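Long-range contacts in CT253 (Chlamydia trachomatis serovar L2, PDB 6UXC), which is of unknown function but carries a lipoprotein signal, consistent with a membrane-anchored chlamydial protein of the DUF7499 family: residues A[22-27]-A[73-78]; A[112-117]-A[164-169]; A[118-123]-A[136-141]. All blocks are in the same frame, centred on the assembly; numbering follows the deposited sequence.

Overall arrangement
All three contacts reach the same five-stranded mixed sheet, at different places and by different means. Contact 1 is a buried aromatic and aliphatic cluster that ties strand 19-28 to the loop after helix 68-72. Contact 2 is also buried but lies on the other side of the chain's centre, about 24 Å away between contact centres, where methionines of helix 165-184 pack on strand 113-124. Contact 3 is partly buried and is the one built on backbone hydrogen bonds, pairing strand 113-124 with the outermost strand 131-143. It touches both others: Arg-121 binds carbonyls of 73-78, and Ala-116 O meets Ala-140 N.

Contact 1. Residues A[22-27]-A[73-78]; sequences AMLPVF and QFFSPT
Phe-27 and Phe-75 carry this contact as an offset stack, their ring centroids 4.7 Å apart and their planes 16° from parallel. The two side chains slide past each other in opposite directions, and this puts each CB over the other's ring. Phe-27 CB stands almost exactly above the Phe-75 ring, 3.4 Å from its centroid, in a CH-pi contact. In return Phe-75 CB sits over a face of the Phe-27 ring, less centrally, 3.6 Å from Phe-27 CD2. With Phe-27 CG anti to its backbone N (chi1 -167°), that ring carbon lies 3.7 Å from Phe-75 CG.

These residues join strand 19-28, an inner strand of the mixed sheet, to the loop that follows helix 68-72; Phe-27 also pairs through its backbone with strand 94-105, and Phe-75 rests on Ala-97 of that strand.

The aliphatic part belongs to Leu-24. One methyl, Leu-24 CD1, touches both loop aromatics, 3.6 Å from Phe-74 CB and 3.8 Å from Phe-75 CE2. Leu-24 and Phe-74 cross at about a right angle, and Leu-89 adds to this buried cluster by touching both.

Polar atoms have a minor share here: Pro-25 O approaches Phe-75 CZ at 3.8 Å, obliquely to the ring. On the loop side, the carbonyls of Phe-74, Ser-76 and Pro-77 all accept from the guanidinium of Arg-121.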
ATOM      1  N   ALA A  22       2.239   0.509 -11.826  1.00 21.54           N
ATOM      2  CA  ALA A  22       2.671   1.745 -11.190  1.00 22.30           C
ATOM      3  C   ALA A  22       2.085   1.739  -9.784  1.00 22.97           C
ATOM      4  O   ALA A  22       0.897   1.431  -9.631  1.00 25.20           O
ATOM      5  CB  ALA A  22       2.164   2.959 -11.951  1.00 24.61           C
ATOM      6  N   MET A  23       2.892   2.050  -8.772  1.00 23.76           N
ATOM      7  CA  MET A  23       2.369   2.187  -7.411  1.00 22.19           C
ATOM      8  C   MET A  23       2.256   3.665  -7.064  1.00 20.78           C
ATOM      9  O   MET A  23       3.246   4.408  -7.144  1.00 24.11           O
ATOM     10  CB  MET A  23       3.251   1.507  -6.364  1.00 26.20           C
ATOM     11  CG  MET A  23       2.584   1.414  -4.930  1.00 29.13           C
ATOM     12  SD  MET A  23       3.925   1.164  -3.752  1.00 31.31           S
ATOM     13  CE  MET A  23       4.577   2.845  -3.610  1.00 31.44           C
ATOM     14  N   LEU A  24       1.057   4.084  -6.671  1.00 22.32           N
ATOM     15  CA  LEU A  24       0.905   5.426  -6.134  1.00 21.81           C
ATOM     16  C   LEU A  24       1.460   5.497  -4.718  1.00 24.91           C
ATOM     17  O   LEU A  24       1.406   4.524  -3.966  1.00 24.45           O
ATOM     18  CB  LEU A  24      -0.559   5.822  -6.093  1.00 21.62           C
ATOM     19  CG  LEU A  24      -1.312   5.689  -7.425  1.00 20.37           C
ATOM     20  CD1 LEU A  24      -2.760   6.095  -7.291  1.00 23.05           C
ATOM     21  CD2 LEU A  24      -0.604   6.506  -8.531  1.00 22.88           C
ATOM     22  N   PRO A  25       1.949   6.656  -4.306  1.00 24.85           N
ATOM     23  CA  PRO A  25       2.228   6.846  -2.882  1.00 23.68           C
ATOM     24  C   PRO A  25       1.016   6.447  -2.058  1.00 25.99           C
ATOM     25  O   PRO A  25      -0.129   6.759  -2.394  1.00 26.98           O
ATOM     26  CB  PRO A  25       2.508   8.345  -2.770  1.00 25.59           C
ATOM     27  CG  PRO A  25       2.974   8.743  -4.150  1.00 29.28           C
ATOM     28  CD  PRO A  25       2.187   7.889  -5.094  1.00 27.18           C
ATOM     29  N   VAL A  26       1.287   5.782  -0.936  1.00 23.43           N
ATOM     30  CA  VAL A  26       0.203   5.367  -0.069  1.00 24.94           C
ATOM     31  C   VAL A  26      -0.530   6.589   0.489  1.00 27.33           C
ATOM     32  O   VAL A  26       0.065   7.576   0.952  1.00 28.59           O
ATOM     33  CB  VAL A  26       0.758   4.448   1.033  1.00 24.47           C
ATOM     34  CG1 VAL A  26      -0.307   4.217   2.155  1.00 24.82           C
ATOM     35  CG2 VAL A  26       1.248   3.122   0.414  1.00 26.17           C
ATOM     36  N   PHE A  27      -1.850   6.508   0.453  1.00 25.33           N
ATOM     37  CA  PHE A  27      -2.748   7.571   0.874  1.00 25.15           C
ATOM     38  C   PHE A  27      -3.135   7.349   2.334  1.00 28.32           C
ATOM     39  O   PHE A  27      -3.445   6.220   2.727  1.00 27.36           O
ATOM     40  CB  PHE A  27      -3.980   7.542  -0.028  1.00 25.37           C
ATOM     41  CG  PHE A  27      -4.872   8.729   0.058  1.00 29.28           C
ATOM     42  CD1 PHE A  27      -4.397   9.997  -0.236  1.00 37.46           C
ATOM     43  CD2 PHE A  27      -6.219   8.577   0.358  1.00 26.32           C
ATOM     44  CE1 PHE A  27      -5.257  11.106  -0.199  1.00 38.35           C
ATOM     45  CE2 PHE A  27      -7.088   9.667   0.384  1.00 32.37           C
ATOM     46  CZ  PHE A  27      -6.594  10.930   0.109  1.00 34.06           C
ATOM     47  N   GLN A  73      -6.762  11.157  -7.545  1.00 24.29           N
ATOM     48  CA  GLN A  73      -8.050  10.797  -8.114  1.00 25.26           C
ATOM     49  C   GLN A  73      -8.354   9.313  -7.934  1.00 25.11           C
ATOM     50  O   GLN A  73      -9.524   8.927  -7.879  1.00 24.81           O
ATOM     51  CB  GLN A  73      -8.102  11.216  -9.588  1.00 32.05           C
ATOM     52  CG  GLN A  73      -7.215  10.501 -10.446  1.00 41.36           C
ATOM     53  CD  GLN A  73      -7.010  11.208 -11.785  1.00 36.43           C
ATOM     54  OE1 GLN A  73      -7.863  11.935 -12.291  1.00 29.92           O
ATOM     55  NE2 GLN A  73      -5.875  10.967 -12.358  1.00 27.67           N
ATOM     56  N   PHE A  74      -7.320   8.466  -7.833  1.00 24.45           N
ATOM     57  CA  PHE A  74      -7.545   7.029  -7.681  1.00 25.55           C
ATOM     58  C   PHE A  74      -8.027   6.648  -6.291  1.00 27.24           C
ATOM     59  O   PHE A  74      -8.453   5.501  -6.095  1.00 25.98           O
ATOM     60  CB  PHE A  74      -6.257   6.260  -8.017  1.00 22.36           C
ATOM     61  CG  PHE A  74      -5.878   6.345  -9.466  1.00 22.46           C
ATOM     62  CD1 PHE A  74      -5.061   7.363  -9.924  1.00 25.20           C
ATOM     63  CD2 PHE A  74      -6.355   5.400 -10.366  1.00 26.79           C
ATOM     64  CE1 PHE A  74      -4.723   7.431 -11.284  1.00 24.95           C
ATOM     65  CE2 PHE A  74      -6.032   5.479 -11.696  1.00 30.76           C
ATOM     66  CZ  PHE A  74      -5.208   6.501 -12.146  1.00 26.94           C
ATOM     67  N   PHE A  75      -8.002   7.580  -5.340  1.00 24.80           N
ATOM     68  CA  PHE A  75      -8.472   7.346  -3.982  1.00 24.20           C
ATOM     69  C   PHE A  75      -9.819   7.985  -3.693  1.00 27.32           C
ATOM     70  O   PHE A  75     -10.269   7.936  -2.546  1.00 28.72           O
ATOM     71  CB  PHE A  75      -7.454   7.863  -2.976  1.00 23.60           C
ATOM     72  CG  PHE A  75      -6.141   7.136  -3.044  1.00 23.06           C
ATOM     73  CD1 PHE A  75      -6.042   5.842  -2.542  1.00 25.67           C
ATOM     74  CD2 PHE A  75      -5.029   7.701  -3.648  1.00 23.67           C
ATOM     75  CE1 PHE A  75      -4.846   5.165  -2.571  1.00 27.16           C
ATOM     76  CE2 PHE A  75      -3.823   6.995  -3.712  1.00 24.57           C
ATOM     77  CZ  PHE A  75      -3.748   5.716  -3.173  1.00 25.93           C
ATOM     78  N   SER A  76     -10.435   8.627  -4.676  1.00 25.22           N
ATOM     79  CA  SER A  76     -11.780   9.161  -4.488  1.00 27.28           C
ATOM     80  C   SER A  76     -12.738   8.015  -4.203  1.00 28.08           C
ATOM     81  O   SER A  76     -12.692   6.994  -4.898  1.00 27.45           O
ATOM     82  CB  SER A  76     -12.218   9.904  -5.740  1.00 27.31           C
ATOM     83  OG  SER A  76     -13.532  10.379  -5.585  1.00 27.30           O
ATOM     84  N   PRO A  77     -13.629   8.119  -3.217  1.00 27.17           N
ATOM     85  CA  PRO A  77     -14.567   7.018  -2.963  1.00 29.16           C
ATOM     86  C   PRO A  77     -15.338   6.596  -4.212  1.00 32.44           C
ATOM     87  O   PRO A  77     -15.473   5.394  -4.487  1.00 31.57           O
ATOM     88  CB  PRO A  77     -15.467   7.586  -1.848  1.00 29.09           C
ATOM     89  CG  PRO A  77     -14.500   8.473  -1.057  1.00 28.26           C
ATOM     90  CD  PRO A  77     -13.675   9.146  -2.155  1.00 28.10           C
ATOM     91  N   THR A  78     -15.783   7.550  -5.021  1.00 31.60           N
ATOM     92  CA  THR A  78     -16.327   7.243  -6.348  1.00 29.73           C
ATOM     93  C   THR A  78     -15.422   7.888  -7.397  1.00 28.05           C
ATOM     94  O   THR A  78     -15.557   9.083  -7.682  1.00 29.25           O
ATOM     95  CB  THR A  78     -17.758   7.754  -6.491  1.00 35.05           C
ATOM     96  OG1 THR A  78     -18.596   7.134  -5.492  1.00 32.47           O
ATOM     97  CG2 THR A  78     -18.312   7.440  -7.902  1.00 34.77           C
TER

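Contact 2. Residues A[112-117]-A[164-169]; sequences PSISAS and TPMGLM
Ile-114 lies against the first turn of helix 165-184, with Pro-165, Met-166 and Met-169 each meeting a different part of it. This is helix-on-sheet packing: the short segments of strand and helix run in roughly the same direction, 35° apart, with their axes 8.4 Å from each other at closest approach.

The Ile-114 side chain divides its branches among the helix residues. CG1 is anti to the backbone N (chi1 -176°), and the chain extends from it to CD1, which meets the bent end of Met-166: Ile-114 CD1 is 3.7 Å from Met-166 CE. These two side chains cross obliquely. The other branch, Ile-114 CG2, faces the start of the helix, 4.1 Å from Pro-165 CB.

Met-169 comes across Ile-114 at about a right angle. Its chain bends at chi2 and again at chi3, and its terminal methyl lies over the strand backbone, with Met-169 CE 3.6 Å from Ser-115 C. The same methyl touches Ala-116 CB, and the sulfur lies near that CB too. Met-169 also packs on Gln-103, Ala-140 and Gln-142, thereby spanning three neighbouring strands.

The helix start is fixed by its N-cap. Thr-164 OG1 accepts from Gly-167 N at 3.1 Å, with an N-H...O angle of 153°, and is also hydrogen-bonded to Phe-161 O.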
ATOM      1  N   PRO A 112      -5.197  -6.547  24.485  1.00 61.34           N
ATOM      2  CA  PRO A 112      -5.005  -5.335  23.674  1.00 56.93           C
ATOM      3  C   PRO A 112      -4.015  -5.541  22.539  1.00 47.74           C
ATOM      4  O   PRO A 112      -3.011  -6.240  22.670  1.00 45.10           O
ATOM      5  CB  PRO A 112      -4.492  -4.308  24.689  1.00 56.84           C
ATOM      6  CG  PRO A 112      -5.081  -4.771  25.999  1.00 74.46           C
ATOM      7  CD  PRO A 112      -5.097  -6.272  25.930  1.00 76.32           C
ATOM      8  N   SER A 113      -4.301  -4.907  21.416  1.00 41.56           N
ATOM      9  CA  SER A 113      -3.564  -5.182  20.202  1.00 38.91           C
ATOM     10  C   SER A 113      -3.362  -3.894  19.443  1.00 38.57           C
ATOM     11  O   SER A 113      -3.981  -2.865  19.727  1.00 40.99           O
ATOM     12  CB  SER A 113      -4.297  -6.196  19.324  1.00 51.13           C
ATOM     13  OG  SER A 113      -5.590  -5.716  19.016  1.00 65.59           O
ATOM     14  N   ILE A 114      -2.483  -3.970  18.462  1.00 35.76           N
ATOM     15  CA  ILE A 114      -2.313  -2.914  17.484  1.00 38.02           C
ATOM     16  C   ILE A 114      -2.740  -3.478  16.141  1.00 44.73           C
ATOM     17  O   ILE A 114      -2.418  -4.623  15.804  1.00 34.01           O
ATOM     18  CB  ILE A 114      -0.866  -2.384  17.460  1.00 34.82           C
ATOM     19  CG1 ILE A 114      -0.760  -1.209  16.488  1.00 35.41           C
ATOM     20  CG2 ILE A 114       0.131  -3.481  17.086  1.00 37.02           C
ATOM     21  CD1 ILE A 114       0.507  -0.448  16.621  1.00 39.85           C
ATOM     22  N   SER A 115      -3.509  -2.697  15.397  1.00 37.02           N
ATOM     23  CA  SER A 115      -4.067  -3.175  14.145  1.00 35.26           C
ATOM     24  C   SER A 115      -4.020  -2.067  13.114  1.00 36.33           C
ATOM     25  O   SER A 115      -3.978  -0.878  13.448  1.00 33.02           O
ATOM     26  CB  SER A 115      -5.520  -3.645  14.316  1.00 37.48           C
ATOM     27  OG  SER A 115      -6.334  -2.554  14.702  1.00 42.16           O
ATOM     28  N   ALA A 116      -4.070  -2.474  11.848  1.00 28.96           N
ATOM     29  CA  ALA A 116      -4.131  -1.546  10.737  1.00 30.63           C
ATOM     30  C   ALA A 116      -5.041  -2.111   9.659  1.00 31.63           C
ATOM     31  O   ALA A 116      -5.200  -3.328   9.522  1.00 34.86           O
ATOM     32  CB  ALA A 116      -2.754  -1.246  10.141  1.00 34.18           C
ATOM     33  N   SER A 117      -5.648  -1.209   8.914  1.00 27.82           N
ATOM     34  CA  SER A 117      -6.625  -1.550   7.893  1.00 33.33           C
ATOM     35  C   SER A 117      -6.267  -0.764   6.646  1.00 31.12           C
ATOM     36  O   SER A 117      -6.046   0.448   6.728  1.00 32.41           O
ATOM     37  CB  SER A 117      -8.044  -1.208   8.368  1.00 41.68           C
ATOM     38  OG  SER A 117      -9.016  -1.516   7.397  1.00 54.68           O
ATOM     39  N   THR A 164       8.709  -6.447  16.827  1.00 39.03           N
ATOM     40  CA  THR A 164       7.767  -5.711  17.649  1.00 36.16           C
ATOM     41  C   THR A 164       6.346  -6.023  17.212  1.00 38.87           C
ATOM     42  O   THR A 164       6.127  -6.538  16.114  1.00 37.74           O
ATOM     43  CB  THR A 164       7.997  -4.212  17.526  1.00 35.73           C
ATOM     44  OG1 THR A 164       7.672  -3.810  16.182  1.00 36.92           O
ATOM     45  CG2 THR A 164       9.441  -3.872  17.868  1.00 42.62           C
ATOM     46  N   PRO A 165       5.358  -5.720  18.056  1.00 41.06           N
ATOM     47  CA  PRO A 165       3.983  -6.032  17.664  1.00 34.41           C
ATOM     48  C   PRO A 165       3.584  -5.302  16.394  1.00 34.38           C
ATOM     49  O   PRO A 165       2.948  -5.887  15.506  1.00 34.39           O
ATOM     50  CB  PRO A 165       3.169  -5.596  18.894  1.00 36.02           C
ATOM     51  CG  PRO A 165       4.103  -5.856  20.032  1.00 39.44           C
ATOM     52  CD  PRO A 165       5.437  -5.378  19.491  1.00 46.19           C
ATOM     53  N   MET A 166       3.975  -4.037  16.268  1.00 32.49           N
ATOM     54  CA  MET A 166       3.610  -3.308  15.066  1.00 30.35           C
ATOM     55  C   MET A 166       4.302  -3.904  13.846  1.00 33.64           C
ATOM     56  O   MET A 166       3.705  -3.987  12.776  1.00 31.45           O
ATOM     57  CB  MET A 166       3.982  -1.839  15.200  1.00 33.19           C
ATOM     58  CG  MET A 166       3.475  -1.007  14.023  1.00 30.57           C
ATOM     59  SD  MET A 166       4.092   0.659  13.987  1.00 32.36           S
ATOM     60  CE  MET A 166       3.679   1.267  15.619  1.00 36.10           C
ATOM     61  N   GLY A 167       5.577  -4.273  13.984  1.00 31.87           N
ATOM     62  CA  GLY A 167       6.338  -4.751  12.839  1.00 33.47           C
ATOM     63  C   GLY A 167       5.860  -6.107  12.360  1.00 37.25           C
ATOM     64  O   GLY A 167       5.789  -6.361  11.154  1.00 35.44           O
ATOM     65  N   LEU A 168       5.513  -6.983  13.298  1.00 35.52           N
ATOM     66  CA  LEU A 168       4.926  -8.276  12.951  1.00 38.93           C
ATOM     67  C   LEU A 168       3.625  -8.073  12.186  1.00 39.78           C
ATOM     68  O   LEU A 168       3.376  -8.716  11.157  1.00 35.78           O
ATOM     69  CB  LEU A 168       4.678  -9.069  14.233  1.00 39.13           C
ATOM     70  CG  LEU A 168       5.922  -9.574  14.961  1.00 43.25           C
ATOM     71  CD1 LEU A 168       5.625 -10.005  16.407  1.00 46.59           C
ATOM     72  CD2 LEU A 168       6.496 -10.746  14.192  1.00 47.87           C
ATOM     73  N   MET A 169       2.780  -7.174  12.697  1.00 32.44           N
ATOM     74  CA  MET A 169       1.501  -6.875  12.070  1.00 32.48           C
ATOM     75  C   MET A 169       1.707  -6.303  10.673  1.00 31.84           C
ATOM     76  O   MET A 169       1.091  -6.766   9.701  1.00 33.47           O
ATOM     77  CB  MET A 169       0.726  -5.900  12.963  1.00 36.16           C
ATOM     78  CG  MET A 169      -0.698  -5.624  12.540  1.00 35.97           C
ATOM     79  SD  MET A 169      -0.809  -4.168  11.497  1.00 33.19           S
ATOM     80  CE  MET A 169      -0.502  -2.855  12.689  1.00 31.49           C
TER

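Contact 3. Residues A[118-123]-A[136-141]; sequences VRVRVF and EILDAS
Val-118 and Val-120 pair antiparallel with Leu-138 and Glu-136 through four backbone hydrogen bonds, the Val-118 N to Leu-138 O and Val-120 N to Glu-136 O bonds both being 2.8 Å long. Between these hydrogen-bonded pairs sits the non-hydrogen-bonded pair Arg-119 and Ile-137, where the CA atoms come closest, Arg-119 CA to Ile-137 CA 4.3 Å. There Ile-137 CA makes a CA-H...O contact with Val-118 O at 3.3 Å.

Val-118, Val-120, Glu-136 and Leu-138 share one face of the sheet. Val-120 CG2 meets Leu-138 CD1 at 3.9 Å, the two side chains meeting at a slant; the valine methyl is placed there by lying anti to the carbonyl carbon. This is the face covered by helix 165-184, whose Leu-173 touches Val-118 and whose Ile-177 touches Leu-138.

The two strands form a beta hairpin, 113-124 with 131-143, and the second arm is the outermost strand of the sheet within the chain.

Arg-119 and Ile-137 project from the other face. Ile-137 CG1 lies 4.1 Å from Arg-119 CB. The arginine chain bends at chi3 (-61°), and Arg-119 NH2 lies 4.1 Å from Ile-137 CD1, which approaches the guanidinium obliquely.

Back on the helix-covered face, the Glu-136 carboxylate has partners beyond the two segments: Glu-136 OE1 is hydrogen-bonded to Tyr-134 OH on the same strand and forms a salt bridge with Arg-180 NE of helix 165-184.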
ATOM      1  N   VAL A 118      -6.219  -1.440   5.497  1.00 29.41           N
ATOM      2  CA  VAL A 118      -5.809  -0.810   4.241  1.00 28.76           C
ATOM      3  C   VAL A 118      -6.825  -1.130   3.151  1.00 32.39           C
ATOM      4  O   VAL A 118      -7.142  -2.305   2.922  1.00 33.45           O
ATOM      5  CB  VAL A 118      -4.412  -1.281   3.798  1.00 30.42           C
ATOM      6  CG1 VAL A 118      -4.088  -0.760   2.389  1.00 29.73           C
ATOM      7  CG2 VAL A 118      -3.376  -0.854   4.812  1.00 28.75           C
ATOM      8  N   ARG A 119      -7.312  -0.092   2.455  1.00 27.34           N
ATOM      9  CA  ARG A 119      -8.110  -0.306   1.253  1.00 28.68           C
ATOM     10  C   ARG A 119      -7.178  -0.379   0.046  1.00 26.17           C
ATOM     11  O   ARG A 119      -6.464   0.584  -0.270  1.00 27.59           O
ATOM     12  CB  ARG A 119      -9.177   0.762   1.021  1.00 27.44           C
ATOM     13  CG  ARG A 119     -10.019   0.416  -0.206  1.00 32.05           C
ATOM     14  CD  ARG A 119     -11.086   1.448  -0.504  1.00 38.52           C
ATOM     15  NE  ARG A 119     -12.028   1.576   0.579  1.00 50.61           N
ATOM     16  CZ  ARG A 119     -12.167   2.649   1.350  1.00 49.66           C
ATOM     17  NH1 ARG A 119     -11.430   3.736   1.175  1.00 48.22           N
ATOM     18  NH2 ARG A 119     -13.068   2.624   2.310  1.00 43.72           N
ATOM     19  N   VAL A 120      -7.157  -1.539  -0.597  1.00 26.33           N
ATOM     20  CA  VAL A 120      -6.355  -1.769  -1.787  1.00 26.53           C
ATOM     21  C   VAL A 120      -7.266  -1.668  -2.997  1.00 25.17           C
ATOM     22  O   VAL A 120      -8.317  -2.314  -3.044  1.00 26.82           O
ATOM     23  CB  VAL A 120      -5.664  -3.143  -1.742  1.00 28.26           C
ATOM     24  CG1 VAL A 120      -4.810  -3.338  -2.981  1.00 29.16           C
ATOM     25  CG2 VAL A 120      -4.796  -3.287  -0.478  1.00 29.51           C
ATOM     26  N   ARG A 121      -6.853  -0.868  -3.977  1.00 23.72           N
ATOM     27  CA  ARG A 121      -7.476  -0.786  -5.278  1.00 24.79           C
ATOM     28  C   ARG A 121      -6.451  -1.080  -6.360  1.00 24.70           C
ATOM     29  O   ARG A 121      -5.289  -0.690  -6.249  1.00 24.58           O
ATOM     30  CB  ARG A 121      -8.066   0.590  -5.516  1.00 25.88           C
ATOM     31  CG  ARG A 121      -9.303   0.845  -4.742  1.00 25.43           C
ATOM     32  CD  ARG A 121      -9.694   2.278  -4.846  1.00 26.59           C
ATOM     33  NE  ARG A 121     -11.054   2.491  -4.378  1.00 28.40           N
ATOM     34  CZ  ARG A 121     -11.701   3.639  -4.498  1.00 27.77           C
ATOM     35  NH1 ARG A 121     -11.081   4.688  -5.021  1.00 27.86           N
ATOM     36  NH2 ARG A 121     -12.967   3.726  -4.109  1.00 31.02           N
ATOM     37  N   VAL A 122      -6.889  -1.750  -7.420  1.00 24.87           N
ATOM     38  CA  VAL A 122      -6.093  -1.861  -8.638  1.00 25.34           C
ATOM     39  C   VAL A 122      -6.952  -1.372  -9.787  1.00 26.63           C
ATOM     40  O   VAL A 122      -8.106  -1.786  -9.924  1.00 27.83           O
ATOM     41  CB  VAL A 122      -5.624  -3.302  -8.900  1.00 27.87           C
ATOM     42  CG1 VAL A 122      -4.797  -3.340 -10.173  1.00 25.43           C
ATOM     43  CG2 VAL A 122      -4.825  -3.807  -7.738  1.00 27.16           C
ATOM     44  N   PHE A 123      -6.376  -0.522 -10.618  1.00 23.73           N
ATOM     45  CA  PHE A 123      -7.040   0.008 -11.798  1.00 26.98           C
ATOM     46  C   PHE A 123      -6.326  -0.507 -13.035  1.00 29.38           C
ATOM     47  O   PHE A 123      -5.095  -0.572 -13.052  1.00 28.12           O
ATOM     48  CB  PHE A 123      -7.004   1.524 -11.840  1.00 25.28           C
ATOM     49  CG  PHE A 123      -7.811   2.210 -10.755  1.00 23.85           C
ATOM     50  CD1 PHE A 123      -7.349   2.274  -9.453  1.00 24.34           C
ATOM     51  CD2 PHE A 123      -9.051   2.758 -11.062  1.00 25.91           C
ATOM     52  CE1 PHE A 123      -8.106   2.907  -8.478  1.00 29.33           C
ATOM     53  CE2 PHE A 123      -9.793   3.389 -10.109  1.00 27.38           C
ATOM     54  CZ  PHE A 123      -9.323   3.465  -8.811  1.00 27.98           C
ATOM     55  N   GLU A 136     -10.583  -3.999  -2.088  1.00 29.84           N
ATOM     56  CA  GLU A 136     -10.800  -4.796  -0.894  1.00 29.08           C
ATOM     57  C   GLU A 136     -10.102  -4.137   0.274  1.00 30.80           C
ATOM     58  O   GLU A 136      -9.026  -3.556   0.120  1.00 30.73           O
ATOM     59  CB  GLU A 136     -10.283  -6.223  -1.078  1.00 33.26           C
ATOM     60  CG  GLU A 136     -10.606  -7.161   0.102  1.00 39.66           C
ATOM     61  CD  GLU A 136     -10.151  -8.593  -0.142  1.00 41.61           C
ATOM     62  OE1 GLU A 136      -9.501  -8.856  -1.172  1.00 39.44           O
ATOM     63  OE2 GLU A 136     -10.459  -9.473   0.701  1.00 46.60           O
ATOM     64  N   ILE A 137     -10.714  -4.260   1.451  1.00 34.11           N
ATOM     65  CA  ILE A 137     -10.094  -3.818   2.693  1.00 33.12           C
ATOM     66  C   ILE A 137      -9.432  -5.024   3.341  1.00 36.90           C
ATOM     67  O   ILE A 137     -10.093  -6.031   3.623  1.00 35.23           O
ATOM     68  CB  ILE A 137     -11.119  -3.160   3.624  1.00 35.83           C
ATOM     69  CG1 ILE A 137     -11.685  -1.917   2.935  1.00 38.99           C
ATOM     70  CG2 ILE A 137     -10.488  -2.840   4.964  1.00 37.20           C
ATOM     71  CD1 ILE A 137     -12.821  -1.256   3.663  1.00 37.34           C
ATOM     72  N   LEU A 138      -8.124  -4.925   3.530  1.00 29.39           N
ATOM     73  CA  LEU A 138      -7.285  -5.915   4.173  1.00 34.35           C
ATOM     74  C   LEU A 138      -6.868  -5.377   5.535  1.00 30.95           C
ATOM     75  O   LEU A 138      -6.712  -4.165   5.726  1.00 31.30           O
ATOM     76  CB  LEU A 138      -6.045  -6.207   3.323  1.00 33.11           C
ATOM     77  CG  LEU A 138      -6.289  -6.613   1.861  1.00 29.82           C
ATOM     78  CD1 LEU A 138      -4.982  -6.791   1.123  1.00 32.86           C
ATOM     79  CD2 LEU A 138      -7.156  -7.872   1.761  1.00 32.27           C
ATOM     80  N   ASP A 139      -6.690  -6.270   6.494  1.00 32.52           N
ATOM     81  CA  ASP A 139      -6.332  -5.809   7.823  1.00 35.03           C
ATOM     82  C   ASP A 139      -5.467  -6.855   8.502  1.00 34.19           C
ATOM     83  O   ASP A 139      -5.382  -8.004   8.068  1.00 33.81           O
ATOM     84  CB  ASP A 139      -7.573  -5.468   8.653  1.00 36.04           C
ATOM     85  CG  ASP A 139      -8.542  -6.635   8.791  1.00 45.27           C
ATOM     86  OD1 ASP A 139      -8.106  -7.810   8.800  1.00 50.50           O
ATOM     87  OD2 ASP A 139      -9.753  -6.358   8.887  1.00 62.70           O
ATOM     88  N   ALA A 140      -4.790  -6.409   9.555  1.00 32.06           N
ATOM     89  CA  ALA A 140      -3.912  -7.252  10.352  1.00 30.27           C
ATOM     90  C   ALA A 140      -3.960  -6.755  11.790  1.00 38.15           C
ATOM     91  O   ALA A 140      -4.244  -5.587  12.036  1.00 37.78           O
ATOM     92  CB  ALA A 140      -2.484  -7.224   9.814  1.00 36.03           C
ATOM     93  N   SER A 141      -3.715  -7.663  12.740  1.00 34.48           N
ATOM     94  CA  SER A 141      -3.731  -7.292  14.142  1.00 40.69           C
ATOM     95  C   SER A 141      -2.709  -8.128  14.891  1.00 43.65           C
ATOM     96  O   SER A 141      -2.454  -9.290  14.544  1.00 40.12           O
ATOM     97  CB  SER A 141      -5.111  -7.486  14.771  1.00 42.24           C
ATOM     98  OG  SER A 141      -5.036  -7.167  16.140  1.00 46.14           O
TER